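Local coordinates for DNA polymerase III beta subunit (Streptococcus pyogenes, PDB 2AVT), which forms a ring-shaped sliding clamp of two subunits that probably encircles DNA and tethers the replicative polymerase to its template, at residues V104-G109 with I113-K118; Q230-F233 with I238-Y241; I335-A340 with Q370-V375. One frame throughout, in Å; residues are numbered along the deposited sequence.

In the fold
The three contacts fall one in each of the three clamp domains, following one another in sequence order. Contacts 1 and 2 are beta hairpins, whereas contact 3 seats a helix against a strand. None touches another: the centres of contacts 1 and 2 lie about 30 Å apart, as do those of contacts 2 and 3, and contacts 1 and 3 are separated by about 51 Å, on opposite sides of the chain's centre. Contact 1 lies at the subunit interface, where its strand 111-116 pairs with the second subunit. Contact 2 belongs to a sheet shared by the N-terminal and central domains, and the strand of contact 3 to one shared by the central and C-terminal domains.

Contact 1 (V104-G109 with I113-K118); sequences VVLTSG and ITLKGK
The beta hairpin of strands 103-108 and 111-116 ends a five-stranded antiparallel sheet of the N-terminal clamp domain, and its backbone ladder joins Val104 to Leu115 and Leu106 to Ile113. Each is an antiparallel hydrogen-bonded pair with two N-H...O bonds; Val104 N reaches Leu115 O at 2.9 Å, and Leu106 N reaches Ile113 O at 2.8 Å. Between them Val105 and Thr114 form a non-hydrogen-bonded pair, where Thr114 CA comes to 3.3 Å from Val104 O in a CA-H...O contact.

The two faces of the hairpin differ in chemistry. Val104, Leu106, Ile113 and Leu115 share the apolar one, which faces helix 79-88: Leu106 packs on Ile85, and Leu115 on Phe81, Phe82 and Ile85. The second face carries Val105 and Thr114. Here the hydroxyl branch of Thr114 meets a methyl, with OG1 3.9 Å from Val105 CG2, a van der Waals contact.

Strand 111-116 is the outermost of its sheet within the chain, yet the sheet does not stop there. Ile113, Thr114 and Leu115 pair with an antiparallel strand of the second subunit, so the ladder runs on across the interface, as in other sliding clamps, and Leu115 also packs on Ile281 of that subunit.

On the apolar face the leucines meet diagonally, since Leu106 pairs with Ile113 and Leu115 with Val104. Both have CG beside the backbone N (chi1 -53° in Leu106, -54° in Leu115), and the side chains approach at a slant until Leu106 CD1 rests 3.7 Å from Leu115 CD1.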
ATOM      1  N   VAL A 104      13.660  23.256 -19.004  1.00 26.26           N
ATOM      2  CA  VAL A 104      14.795  23.116 -18.106  1.00 24.91           C
ATOM      3  C   VAL A 104      15.562  21.866 -18.481  1.00 25.10           C
ATOM      4  O   VAL A 104      14.978  20.808 -18.727  1.00 24.81           O
ATOM      5  CB  VAL A 104      14.391  23.008 -16.611  1.00 25.37           C
ATOM      6  CG1 VAL A 104      13.869  24.354 -16.118  1.00 29.64           C
ATOM      7  CG2 VAL A 104      13.349  21.931 -16.423  1.00 25.76           C
ATOM      8  N   VAL A 105      16.879  22.003 -18.533  1.00 24.23           N
ATOM      9  CA  VAL A 105      17.753  20.892 -18.853  1.00 23.16           C
ATOM     10  C   VAL A 105      18.306  20.407 -17.527  1.00 24.99           C
ATOM     11  O   VAL A 105      18.965  21.167 -16.804  1.00 22.22           O
ATOM     12  CB  VAL A 105      18.918  21.344 -19.743  1.00 24.55           C
ATOM     13  CG1 VAL A 105      19.835  20.164 -20.048  1.00 25.62           C
ATOM     14  CG2 VAL A 105      18.379  21.981 -21.017  1.00 21.65           C
ATOM     15  N   LEU A 106      18.026  19.147 -17.212  1.00 22.17           N
ATOM     16  CA  LEU A 106      18.481  18.530 -15.983  1.00 24.13           C
ATOM     17  C   LEU A 106      19.649  17.612 -16.356  1.00 27.23           C
ATOM     18  O   LEU A 106      19.489  16.706 -17.183  1.00 26.37           O
ATOM     19  CB  LEU A 106      17.353  17.701 -15.370  1.00 22.65           C
ATOM     20  CG  LEU A 106      15.996  18.391 -15.150  1.00 23.85           C
ATOM     21  CD1 LEU A 106      14.972  17.366 -14.679  1.00 19.12           C
ATOM     22  CD2 LEU A 106      16.142  19.508 -14.103  1.00 19.79           C
ATOM     23  N   THR A 107      20.813  17.849 -15.754  1.00 24.86           N
ATOM     24  CA  THR A 107      21.991  17.037 -16.035  1.00 26.38           C
ATOM     25  C   THR A 107      22.506  16.385 -14.764  1.00 26.98           C
ATOM     26  O   THR A 107      22.753  17.057 -13.751  1.00 28.18           O
ATOM     27  CB  THR A 107      23.121  17.880 -16.650  1.00 28.79           C
ATOM     28  OG1 THR A 107      22.662  18.467 -17.870  1.00 31.34           O
ATOM     29  CG2 THR A 107      24.341  17.008 -16.953  1.00 31.44           C
ATOM     30  N   SER A 108      22.636  15.068 -14.811  1.00 25.78           N
ATOM     31  CA  SER A 108      23.121  14.297 -13.680  1.00 28.10           C
ATOM     32  C   SER A 108      23.942  13.154 -14.249  1.00 28.75           C
ATOM     33  O   SER A 108      23.394  12.207 -14.809  1.00 29.31           O
ATOM     34  CB  SER A 108      21.954  13.738 -12.865  1.00 26.96           C
ATOM     35  OG  SER A 108      22.419  12.996 -11.752  1.00 26.51           O
ATOM     36  N   GLY A 109      25.257  13.245 -14.097  1.00 29.10           N
ATOM     37  CA  GLY A 109      26.120  12.207 -14.624  1.00 28.35           C
ATOM     38  C   GLY A 109      26.076  12.281 -16.134  1.00 27.44           C
ATOM     39  O   GLY A 109      26.145  13.365 -16.710  1.00 28.41           O
ATOM     40  N   ILE A 113      18.223  15.225 -19.288  1.00 27.00           N
ATOM     41  CA  ILE A 113      16.774  15.206 -19.494  1.00 27.19           C
ATOM     42  C   ILE A 113      16.222  16.624 -19.568  1.00 26.72           C
ATOM     43  O   ILE A 113      16.392  17.421 -18.640  1.00 25.36           O
ATOM     44  CB  ILE A 113      16.064  14.443 -18.339  1.00 26.25           C
ATOM     45  CG1 ILE A 113      16.491  12.972 -18.359  1.00 24.82           C
ATOM     46  CG2 ILE A 113      14.535  14.562 -18.479  1.00 25.18           C
ATOM     47  CD1 ILE A 113      16.099  12.188 -17.118  1.00 26.11           C
ATOM     48  N   THR A 114      15.579  16.947 -20.681  1.00 26.42           N
ATOM     49  CA  THR A 114      15.003  18.274 -20.851  1.00 28.18           C
ATOM     50  C   THR A 114      13.492  18.190 -20.680  1.00 28.30           C
ATOM     51  O   THR A 114      12.844  17.319 -21.263  1.00 29.11           O
ATOM     52  CB  THR A 114      15.333  18.837 -22.239  1.00 29.05           C
ATOM     53  OG1 THR A 114      16.748  18.773 -22.439  1.00 28.88           O
ATOM     54  CG2 THR A 114      14.862  20.291 -22.367  1.00 27.05           C
ATOM     55  N   LEU A 115      12.937  19.092 -19.872  1.00 27.65           N
ATOM     56  CA  LEU A 115      11.497  19.119 -19.616  1.00 26.46           C
ATOM     57  C   LEU A 115      10.865  20.443 -20.020  1.00 26.27           C
ATOM     58  O   LEU A 115      11.476  21.505 -19.872  1.00 25.46           O
ATOM     59  CB  LEU A 115      11.214  18.890 -18.134  1.00 27.36           C
ATOM     60  CG  LEU A 115      11.829  17.639 -17.522  1.00 27.37           C
ATOM     61  CD1 LEU A 115      11.575  17.640 -16.030  1.00 25.94           C
ATOM     62  CD2 LEU A 115      11.252  16.391 -18.202  1.00 28.07           C
ATOM     63  N   LYS A 116       9.638  20.381 -20.531  1.00 23.10           N
ATOM     64  CA  LYS A 116       8.933  21.599 -20.914  1.00 25.79           C
ATOM     65  C   LYS A 116       8.145  22.076 -19.701  1.00 25.81           C
ATOM     66  O   LYS A 116       7.482  21.280 -19.024  1.00 25.36           O
ATOM     67  CB  LYS A 116       7.993  21.334 -22.102  1.00 27.68           C
ATOM     68  CG  LYS A 116       7.089  22.511 -22.487  1.00 31.96           C
ATOM     69  CD  LYS A 116       7.868  23.819 -22.617  1.00 35.14           C
ATOM     70  CE  LYS A 116       7.517  24.554 -23.903  1.00 36.62           C
ATOM     71  NZ  LYS A 116       6.047  24.709 -24.071  1.00 38.94           N
ATOM     72  N   GLY A 117       8.235  23.369 -19.414  1.00 26.15           N
ATOM     73  CA  GLY A 117       7.513  23.921 -18.280  1.00 28.80           C
ATOM     74  C   GLY A 117       6.652  25.115 -18.661  1.00 28.80           C
ATOM     75  O   GLY A 117       6.427  25.384 -19.836  1.00 26.68           O
ATOM     76  N   LYS A 118       6.166  25.844 -17.668  1.00 30.37           N
ATOM     77  CA  LYS A 118       5.326  27.000 -17.948  1.00 30.07           C
ATOM     78  C   LYS A 118       5.779  28.214 -17.172  1.00 29.98           C
ATOM     79  O   LYS A 118       6.429  28.093 -16.130  1.00 28.21           O
ATOM     80  CB  LYS A 118       3.869  26.705 -17.589  1.00 28.65           C
ATOM     81  CG  LYS A 118       3.213  25.594 -18.395  1.00 28.09           C
ATOM     82  CD  LYS A 118       1.730  25.516 -18.064  1.00 29.92           C
ATOM     83  CE  LYS A 118       1.024  24.408 -18.838  1.00 32.06           C
ATOM     84  NZ  LYS A 118       1.435  23.064 -18.365  1.00 34.20           N
TER

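Contact 2 (Q230-F233 with I238-Y241); sequences QILF and ISFY
In the hairpin of strands 230-234 and 238-243 in the central clamp domain, Phe233 and Phe240 form the hydrogen-bonded pair. Phe233 N gives a nearly straight bond to Phe240 O (2.7 Å), and Phe240 N answers to Phe233 O. Their side chains run alongside each other, with Phe233 CD1 3.9 Å from Phe240 CD1 and at the edge of the Phe240 ring. This side is buried: helix 205-214 covers it, Phe233 meeting Phe211 and Phe240 meeting Val214.

The face bearing Leu232 and Tyr241 is also well packed where the two meet. Leu232 has CG anti to the backbone N (chi1 161°), which carries its CD1 methyl over the Tyr241 ring, 3.7 Å from the centroid and 12° off the normal, a CH-pi contact. The looser, partly exposed side is that of Gln230, which slants across toward the same ring, its amide plane turned 27° from it and NE2 3.8 Å from Tyr241 CD2.

The chemistry implies a division of labour: the backbone bonds fix the register, aromatic and aliphatic carbon seals the helix side, and on the other face a methyl against a pi cloud gives Tyr241 apolar cover beside the polar amide of Gln230.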
ATOM      1  N   GLN A 230      -7.409  32.810   6.280  1.00 42.59           N
ATOM      2  CA  GLN A 230      -6.454  31.730   6.484  1.00 42.85           C
ATOM      3  C   GLN A 230      -5.505  31.909   7.655  1.00 42.67           C
ATOM      4  O   GLN A 230      -5.396  32.990   8.246  1.00 42.84           O
ATOM      5  CB  GLN A 230      -5.633  31.489   5.211  1.00 44.20           C
ATOM      6  CG  GLN A 230      -5.370  32.722   4.368  1.00 45.53           C
ATOM      7  CD  GLN A 230      -4.343  32.476   3.273  1.00 46.19           C
ATOM      8  OE1 GLN A 230      -4.271  31.390   2.700  1.00 46.84           O
ATOM      9  NE2 GLN A 230      -3.553  33.490   2.973  1.00 41.99           N
ATOM     10  N   ILE A 231      -4.823  30.821   7.986  1.00 39.28           N
ATOM     11  CA  ILE A 231      -3.854  30.812   9.063  1.00 36.72           C
ATOM     12  C   ILE A 231      -2.523  30.380   8.447  1.00 36.20           C
ATOM     13  O   ILE A 231      -2.485  29.521   7.558  1.00 32.47           O
ATOM     14  CB  ILE A 231      -4.295  29.837  10.179  1.00 37.74           C
ATOM     15  CG1 ILE A 231      -3.216  29.730  11.255  1.00 38.65           C
ATOM     16  CG2 ILE A 231      -4.603  28.478   9.593  1.00 40.51           C
ATOM     17  CD1 ILE A 231      -3.596  28.784  12.377  1.00 36.55           C
ATOM     18  N   LEU A 232      -1.444  31.014   8.890  1.00 34.02           N
ATOM     19  CA  LEU A 232      -0.111  30.710   8.396  1.00 32.35           C
ATOM     20  C   LEU A 232       0.753  30.127   9.509  1.00 33.50           C
ATOM     21  O   LEU A 232       0.896  30.735  10.571  1.00 31.83           O
ATOM     22  CB  LEU A 232       0.550  31.983   7.854  1.00 29.88           C
ATOM     23  CG  LEU A 232       2.079  32.023   7.697  1.00 30.17           C
ATOM     24  CD1 LEU A 232       2.567  31.000   6.670  1.00 27.95           C
ATOM     25  CD2 LEU A 232       2.484  33.420   7.273  1.00 28.81           C
ATOM     26  N   PHE A 233       1.290  28.933   9.276  1.00 32.13           N
ATOM     27  CA  PHE A 233       2.194  28.306  10.230  1.00 32.17           C
ATOM     28  C   PHE A 233       3.557  28.484   9.579  1.00 32.72           C
ATOM     29  O   PHE A 233       3.737  28.117   8.414  1.00 31.74           O
ATOM     30  CB  PHE A 233       1.898  26.814  10.396  1.00 31.23           C
ATOM     31  CG  PHE A 233       0.548  26.516  10.967  1.00 31.01           C
ATOM     32  CD1 PHE A 233      -0.563  26.425  10.146  1.00 31.39           C
ATOM     33  CD2 PHE A 233       0.391  26.293  12.325  1.00 30.83           C
ATOM     34  CE1 PHE A 233      -1.793  26.111  10.668  1.00 31.56           C
ATOM     35  CE2 PHE A 233      -0.842  25.979  12.854  1.00 27.06           C
ATOM     36  CZ  PHE A 233      -1.933  25.887  12.027  1.00 33.08           C
ATOM     37  N   ILE A 238       9.950  26.959   6.132  1.00 30.80           N
ATOM     38  CA  ILE A 238       8.646  26.512   5.665  1.00 28.13           C
ATOM     39  C   ILE A 238       7.481  27.412   6.041  1.00 30.03           C
ATOM     40  O   ILE A 238       7.314  27.788   7.207  1.00 30.28           O
ATOM     41  CB  ILE A 238       8.313  25.114   6.207  1.00 26.77           C
ATOM     42  CG1 ILE A 238       9.397  24.117   5.793  1.00 24.59           C
ATOM     43  CG2 ILE A 238       6.939  24.683   5.708  1.00 25.98           C
ATOM     44  CD1 ILE A 238       9.253  22.762   6.457  1.00 24.36           C
ATOM     45  N   SER A 239       6.678  27.766   5.044  1.00 28.43           N
ATOM     46  CA  SER A 239       5.482  28.563   5.288  1.00 27.13           C
ATOM     47  C   SER A 239       4.319  27.691   4.833  1.00 26.80           C
ATOM     48  O   SER A 239       4.231  27.288   3.669  1.00 25.23           O
ATOM     49  CB  SER A 239       5.521  29.870   4.507  1.00 28.23           C
ATOM     50  OG  SER A 239       6.492  30.736   5.054  1.00 26.33           O
ATOM     51  N   PHE A 240       3.444  27.377   5.772  1.00 26.04           N
ATOM     52  CA  PHE A 240       2.292  26.523   5.518  1.00 26.61           C
ATOM     53  C   PHE A 240       1.005  27.335   5.737  1.00 26.47           C
ATOM     54  O   PHE A 240       0.714  27.762   6.864  1.00 26.33           O
ATOM     55  CB  PHE A 240       2.367  25.338   6.487  1.00 24.23           C
ATOM     56  CG  PHE A 240       1.320  24.277   6.275  1.00 28.47           C
ATOM     57  CD1 PHE A 240       0.117  24.322   6.964  1.00 29.97           C
ATOM     58  CD2 PHE A 240       1.578  23.178   5.474  1.00 29.48           C
ATOM     59  CE1 PHE A 240      -0.801  23.289   6.863  1.00 30.84           C
ATOM     60  CE2 PHE A 240       0.658  22.140   5.373  1.00 29.83           C
ATOM     61  CZ  PHE A 240      -0.528  22.197   6.067  1.00 28.22           C
ATOM     62  N   TYR A 241       0.249  27.555   4.661  1.00 26.02           N
ATOM     63  CA  TYR A 241      -1.011  28.300   4.738  1.00 26.11           C
ATOM     64  C   TYR A 241      -2.194  27.354   4.643  1.00 29.23           C
ATOM     65  O   TYR A 241      -2.128  26.328   3.962  1.00 27.58           O
ATOM     66  CB  TYR A 241      -1.151  29.303   3.594  1.00 26.92           C
ATOM     67  CG  TYR A 241      -0.100  30.368   3.535  1.00 28.39           C
ATOM     68  CD1 TYR A 241       1.183  30.085   3.081  1.00 30.96           C
ATOM     69  CD2 TYR A 241      -0.395  31.672   3.904  1.00 31.75           C
ATOM     70  CE1 TYR A 241       2.143  31.075   2.992  1.00 30.61           C
ATOM     71  CE2 TYR A 241       0.565  32.672   3.820  1.00 32.89           C
ATOM     72  CZ  TYR A 241       1.828  32.365   3.364  1.00 30.44           C
ATOM     73  OH  TYR A 241       2.783  33.352   3.283  1.00 32.72           O
TER

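Contact 3 (I335-A340 with Q370-V375); sequences IESLKA and QLITPV
Ser337 OG has two carbonyl oxygens within hydrogen-bonding reach, Gln370 OE1 at 3.0 Å across the contact and the backbone oxygen of Tyr333 one turn earlier in its own helix.

The other end of the same amide makes the more definite bond. Gln370 NE2 donates to Ser337 O at 3.1 Å, with 166° at the hydrogen; the acceptor lies near the amide plane, while the donor approaches the carbonyl from a tilt of 32° out of the carbonyl plane. The glutamine therefore spans both the hydroxyl and the backbone carbonyl of one serine. Its chain is extended beyond CG, and this length carries the amide from strand 367-372 to the last turns of helix 331-339, where a chi3 of 81° turns it so that OE1 and NE2 both face Ser337.

Beside the polar pair, Ile372 brings its CD1 methyl to 3.6 Å from Ser337 OG, and Ala340 CB approaches Gln370 OE1 more loosely at 4.3 Å. Phe151 packs against both Gln370 and Ala340, while Leu359 of the neighbouring strand 357-361 touches Gln370 and Ile372.

This contact joins helix and sheet within the C-terminal clamp domain, the strand belonging to a sheet that continues into strands of the central domain. Strand 367-372 is itself bonded on either side, to strands 184-191 and 357-361, through backbone groups. Since Ser337 and Gln370 are both buried, the chemistry implies that each probably meets part of the other's polar needs: amide N-H to helix carbonyl, and amide oxygen beside the serine hydroxyl, which also meets Tyr333 O.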
ATOM      1  N   ILE A 335     -12.996   2.896  19.719  1.00 38.22           N
ATOM      2  CA  ILE A 335     -11.720   2.455  19.174  1.00 36.89           C
ATOM      3  C   ILE A 335     -10.857   3.660  18.812  1.00 34.90           C
ATOM      4  O   ILE A 335      -9.698   3.746  19.205  1.00 33.88           O
ATOM      5  CB  ILE A 335     -11.933   1.562  17.924  1.00 37.70           C
ATOM      6  CG1 ILE A 335     -12.688   0.289  18.330  1.00 37.45           C
ATOM      7  CG2 ILE A 335     -10.585   1.205  17.294  1.00 37.30           C
ATOM      8  CD1 ILE A 335     -12.934  -0.685  17.196  1.00 38.48           C
ATOM      9  N   GLU A 336     -11.431   4.600  18.074  1.00 36.30           N
ATOM     10  CA  GLU A 336     -10.706   5.792  17.674  1.00 37.53           C
ATOM     11  C   GLU A 336     -10.324   6.687  18.864  1.00 37.92           C
ATOM     12  O   GLU A 336      -9.254   7.302  18.870  1.00 35.10           O
ATOM     13  CB  GLU A 336     -11.532   6.563  16.640  1.00 40.96           C
ATOM     14  CG  GLU A 336     -11.462   5.923  15.250  1.00 46.29           C
ATOM     15  CD  GLU A 336     -12.446   6.504  14.258  1.00 48.97           C
ATOM     16  OE1 GLU A 336     -12.648   7.734  14.261  1.00 50.74           O
ATOM     17  OE2 GLU A 336     -13.007   5.725  13.456  1.00 52.96           O
ATOM     18  N   SER A 337     -11.189   6.754  19.875  1.00 37.09           N
ATOM     19  CA  SER A 337     -10.896   7.558  21.060  1.00 36.12           C
ATOM     20  C   SER A 337      -9.716   6.954  21.813  1.00 35.20           C
ATOM     21  O   SER A 337      -8.855   7.672  22.317  1.00 35.39           O
ATOM     22  CB  SER A 337     -12.113   7.626  21.988  1.00 36.24           C
ATOM     23  OG  SER A 337     -13.097   8.514  21.477  1.00 37.45           O
ATOM     24  N   LEU A 338      -9.678   5.628  21.883  1.00 34.00           N
ATOM     25  CA  LEU A 338      -8.601   4.938  22.579  1.00 35.69           C
ATOM     26  C   LEU A 338      -7.274   5.067  21.823  1.00 36.93           C
ATOM     27  O   LEU A 338      -6.204   5.153  22.427  1.00 35.99           O
ATOM     28  CB  LEU A 338      -8.974   3.465  22.775  1.00 35.65           C
ATOM     29  CG  LEU A 338     -10.236   3.257  23.634  1.00 37.79           C
ATOM     30  CD1 LEU A 338     -10.658   1.792  23.632  1.00 34.13           C
ATOM     31  CD2 LEU A 338      -9.956   3.734  25.060  1.00 36.60           C
ATOM     32  N   LYS A 339      -7.346   5.096  20.497  1.00 37.47           N
ATOM     33  CA  LYS A 339      -6.140   5.217  19.696  1.00 38.62           C
ATOM     34  C   LYS A 339      -5.491   6.565  19.991  1.00 37.48           C
ATOM     35  O   LYS A 339      -4.266   6.692  19.980  1.00 36.66           O
ATOM     36  CB  LYS A 339      -6.486   5.097  18.204  1.00 41.35           C
ATOM     37  CG  LYS A 339      -5.276   5.018  17.285  1.00 46.11           C
ATOM     38  CD  LYS A 339      -5.678   4.647  15.860  1.00 48.29           C
ATOM     39  CE  LYS A 339      -4.461   4.535  14.951  1.00 51.51           C
ATOM     40  NZ  LYS A 339      -4.831   4.072  13.577  1.00 52.77           N
ATOM     41  N   ALA A 340      -6.321   7.565  20.280  1.00 35.51           N
ATOM     42  CA  ALA A 340      -5.840   8.912  20.583  1.00 34.83           C
ATOM     43  C   ALA A 340      -5.266   9.092  21.997  1.00 34.71           C
ATOM     44  O   ALA A 340      -4.726  10.148  22.315  1.00 34.34           O
ATOM     45  CB  ALA A 340      -6.953   9.910  20.362  1.00 35.93           C
ATOM     46  N   GLN A 370     -12.748  13.498  25.896  1.00 36.23           N
ATOM     47  CA  GLN A 370     -13.459  13.031  24.711  1.00 36.96           C
ATOM     48  C   GLN A 370     -14.861  12.625  25.147  1.00 37.30           C
ATOM     49  O   GLN A 370     -15.047  12.077  26.234  1.00 36.58           O
ATOM     50  CB  GLN A 370     -12.738  11.846  24.065  1.00 35.55           C
ATOM     51  CG  GLN A 370     -11.359  12.191  23.508  1.00 34.46           C
ATOM     52  CD  GLN A 370     -10.696  11.011  22.847  1.00 33.14           C
ATOM     53  OE1 GLN A 370     -10.984  10.686  21.692  1.00 36.21           O
ATOM     54  NE2 GLN A 370      -9.813  10.347  23.577  1.00 33.01           N
ATOM     55  N   LEU A 371     -15.837  12.898  24.286  1.00 38.31           N
ATOM     56  CA  LEU A 371     -17.243  12.614  24.565  1.00 40.31           C
ATOM     57  C   LEU A 371     -17.823  11.698  23.474  1.00 39.97           C
ATOM     58  O   LEU A 371     -17.644  11.958  22.288  1.00 39.25           O
ATOM     59  CB  LEU A 371     -18.002  13.947  24.603  1.00 42.15           C
ATOM     60  CG  LEU A 371     -19.349  14.134  25.313  1.00 46.34           C
ATOM     61  CD1 LEU A 371     -19.158  13.998  26.812  1.00 46.26           C
ATOM     62  CD2 LEU A 371     -19.909  15.521  24.996  1.00 45.70           C
ATOM     63  N   ILE A 372     -18.510  10.633  23.880  1.00 39.93           N
ATOM     64  CA  ILE A 372     -19.115   9.695  22.935  1.00 40.51           C
ATOM     65  C   ILE A 372     -20.592   9.474  23.242  1.00 41.82           C
ATOM     66  O   ILE A 372     -20.954   9.077  24.353  1.00 41.20           O
ATOM     67  CB  ILE A 372     -18.433   8.318  22.980  1.00 40.81           C
ATOM     68  CG1 ILE A 372     -17.000   8.416  22.459  1.00 41.48           C
ATOM     69  CG2 ILE A 372     -19.240   7.316  22.154  1.00 41.11           C
ATOM     70  CD1 ILE A 372     -16.228   7.107  22.566  1.00 40.78           C
ATOM     71  N   THR A 373     -21.442   9.728  22.256  1.00 41.96           N
ATOM     72  CA  THR A 373     -22.875   9.545  22.428  1.00 42.01           C
ATOM     73  C   THR A 373     -23.239   8.080  22.228  1.00 42.81           C
ATOM     74  O   THR A 373     -22.841   7.454  21.247  1.00 43.24           O
ATOM     75  CB  THR A 373     -23.656  10.398  21.432  1.00 42.01           C
ATOM     76  OG1 THR A 373     -23.368  11.783  21.668  1.00 41.21           O
ATOM     77  CG2 THR A 373     -25.146  10.152  21.575  1.00 42.32           C
ATOM     78  N   PRO A 374     -23.999   7.510  23.172  1.00 43.51           N
ATOM     79  CA  PRO A 374     -24.427   6.111  23.120  1.00 43.23           C
ATOM     80  C   PRO A 374     -25.655   5.884  22.237  1.00 42.91           C
ATOM     81  O   PRO A 374     -26.227   6.823  21.683  1.00 41.42           O
ATOM     82  CB  PRO A 374     -24.697   5.791  24.583  1.00 42.73           C
ATOM     83  CG  PRO A 374     -25.281   7.077  25.077  1.00 42.81           C
ATOM     84  CD  PRO A 374     -24.395   8.136  24.448  1.00 43.18           C
ATOM     85  N   VAL A 375     -26.054   4.624  22.122  1.00 44.49           N
ATOM     86  CA  VAL A 375     -27.208   4.249  21.315  1.00 47.71           C
ATOM     87  C   VAL A 375     -28.333   3.703  22.196  1.00 48.86           C
ATOM     88  O   VAL A 375     -28.133   2.747  22.949  1.00 48.71           O
ATOM     89  CB  VAL A 375     -26.815   3.168  20.267  1.00 46.92           C
ATOM     90  CG1 VAL A 375     -28.033   2.756  19.454  1.00 46.88           C
ATOM     91  CG2 VAL A 375     -25.723   3.707  19.350  1.00 46.77           C
TER